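Local coordinates for protein acyl-coenzyme A oxidase 3 (Yarrowia lipolytica, PDB 5YS9) that uses FAD to oxidise saturated acyl-CoA esters of several chain lengths to trans-2-enoyl-CoA, passing electrons to oxygen to give hydrogen peroxide in peroxisomal beta-oxidation, at residues A[42-47]-A[572-577]. Sequence-based numbering, arbitrary orientation.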
loop_
_atom_site.group_PDB
_atom_site.type_symbol
_atom_site.label_atom_id
_atom_site.label_comp_id
_atom_site.label_asym_id
_atom_site.label_seq_id
_atom_site.Cartn_x
_atom_site.Cartn_y
_atom_site.Cartn_z
ATOM N N THR A 42 -7.593 18.087 22.499
ATOM C CA THR A 42 -7.695 18.805 21.255
ATOM C C THR A 42 -6.838 20.071 21.269
ATOM O O THR A 42 -6.196 20.384 20.247
ATOM C CB THR A 42 -9.157 19.158 20.926
ATOM O OG1 THR A 42 -9.975 18.001 21.126
ATOM C CG2 THR A 42 -9.280 19.593 19.522
ATOM N N GLU A 43 -6.808 20.782 22.404
ATOM C CA GLU A 43 -5.873 21.950 22.585
ATOM C C GLU A 43 -4.382 21.587 22.497
ATOM O O GLU A 43 -3.591 22.309 21.868
ATOM C CB GLU A 43 -6.143 22.710 23.896
ATOM C CG GLU A 43 -7.240 23.766 23.771
ATOM C CD GLU A 43 -7.750 24.254 25.107
ATOM O OE1 GLU A 43 -8.961 24.591 25.176
ATOM O OE2 GLU A 43 -6.940 24.272 26.070
ATOM N N PHE A 44 -3.995 20.466 23.091
ATOM C CA PHE A 44 -2.638 20.006 22.900
ATOM C C PHE A 44 -2.299 19.710 21.418
ATOM O O PHE A 44 -1.250 20.087 20.955
ATOM C CB PHE A 44 -2.349 18.785 23.769
ATOM C CG PHE A 44 -0.969 18.222 23.557
ATOM C CD1 PHE A 44 0.137 18.917 23.992
ATOM C CD2 PHE A 44 -0.780 17.039 22.847
ATOM C CE1 PHE A 44 1.404 18.416 23.774
ATOM C CE2 PHE A 44 0.483 16.534 22.635
ATOM C CZ PHE A 44 1.580 17.227 23.101
ATOM N N LEU A 45 -3.177 19.018 20.690
ATOM C CA LEU A 45 -2.895 18.678 19.283
ATOM C C LEU A 45 -2.742 19.888 18.403
ATOM O O LEU A 45 -1.895 19.897 17.516
ATOM C CB LEU A 45 -3.964 17.760 18.708
ATOM C CG LEU A 45 -3.897 16.345 19.241
ATOM C CD1 LEU A 45 -5.189 15.593 18.980
ATOM C CD2 LEU A 45 -2.717 15.616 18.633
ATOM N N HIS A 46 -3.553 20.908 18.642
ATOM C CA HIS A 46 -3.569 22.075 17.768
ATOM C C HIS A 46 -2.959 23.333 18.407
ATOM O O HIS A 46 -3.141 24.421 17.873
ATOM C CB HIS A 46 -5.000 22.326 17.347
ATOM C CG HIS A 46 -5.545 21.244 16.494
ATOM N ND1 HIS A 46 -5.081 21.016 15.213
ATOM C CD2 HIS A 46 -6.497 20.307 16.732
ATOM C CE1 HIS A 46 -5.764 20.021 14.681
ATOM N NE2 HIS A 46 -6.608 19.559 15.590
ATOM N N GLY A 47 -2.255 23.186 19.539
ATOM C CA GLY A 47 -1.517 24.291 20.162
ATOM C C GLY A 47 -2.352 25.416 20.731
ATOM O O GLY A 47 -2.088 26.564 20.490
ATOM N N ALA A 572 6.555 20.960 27.247
ATOM C CA ALA A 572 6.353 22.394 27.013
ATOM C C ALA A 572 4.912 22.881 27.082
ATOM O O ALA A 572 4.696 23.984 27.538
ATOM C CB ALA A 572 6.943 22.805 25.669
ATOM N N SER A 573 3.935 22.108 26.606
ATOM C CA SER A 573 2.577 22.652 26.357
ATOM C C SER A 573 1.363 21.868 26.876
ATOM O O SER A 573 0.248 22.343 26.762
ATOM C CB SER A 573 2.388 22.858 24.855
ATOM O OG SER A 573 2.343 21.602 24.209
ATOM N N ALA A 574 1.568 20.693 27.444
ATOM C CA ALA A 574 0.460 19.860 27.901
ATOM C C ALA A 574 -0.066 20.232 29.307
ATOM O O ALA A 574 0.666 20.163 30.326
ATOM C CB ALA A 574 0.897 18.400 27.875
ATOM N N LYS A 575 -1.352 20.578 29.370
ATOM C CA LYS A 575 -2.042 20.770 30.649
ATOM C C LYS A 575 -1.988 19.504 31.508
ATOM O O LYS A 575 -1.884 18.389 30.990
ATOM C CB LYS A 575 -3.494 21.172 30.422
ATOM C CG LYS A 575 -3.661 22.586 29.961
ATOM C CD LYS A 575 -5.113 22.840 29.679
ATOM C CE LYS A 575 -5.295 24.302 29.332
ATOM N NZ LYS A 575 -6.728 24.647 29.099
ATOM N N ALA A 576 -2.096 19.696 32.816
ATOM C CA ALA A 576 -1.844 18.638 33.778
ATOM C C ALA A 576 -2.805 17.473 33.612
ATOM O O ALA A 576 -2.370 16.337 33.819
ATOM C CB ALA A 576 -1.898 19.174 35.224
ATOM N N ASP A 577 -4.077 17.741 33.269
ATOM C CA ASP A 577 -5.112 16.677 33.231
ATOM C C ASP A 577 -4.968 15.680 32.050
ATOM O O ASP A 577 -5.413 14.513 32.144
ATOM C CB ASP A 577 -6.555 17.208 33.381
ATOM C CG ASP A 577 -6.926 18.284 32.379
ATOM O OD1 ASP A 577 -6.372 18.352 31.262
ATOM O OD2 ASP A 577 -7.810 19.086 32.731
#
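F44 and E43, neighbours near the end of helix 38-46, meet the chain where it leaves helix 547-573. The ring of F44 presents its CD1-CE1 side to S573 and A574. S573 OG lies at the ring edge, near the ring plane, 3.3 Å from F44 CE1, where the weakly positive C-H rim suits an oxygen. The hydroxyl's hydrogen bond is to R569 O, one turn back in the chain; it satisfies the hydroxyl and fixes it at the ring edge. The methyl of A574 approaches the same side of the ring obliquely, its CB 4.0 Å from F44 CD1; a small residue lets the backbones come close, with F44 CA and A574 CA 5.9 Å apart. F44 CG stands anti to the backbone N (chi1 177°), which swings the end of the ring toward S573 and A574, where L582 touches both F44 and A574 and M367 packs on F44.

Beside the F44-A574 contact, K575 NZ donates to the syn lone pair of E43 OE2 at 3.1 Å, forming a salt bridge. The extended chains cross obliquely; lysine's length lets K575 reach from the exposed side to the buried E43. Weak, long ion pairs link K39 to E43 OE1 and D40 to K575 NZ. A helix thus packs against an interhelical connection, joining the N-terminal and C-terminal helical domains of the acyl-CoA oxidase fold.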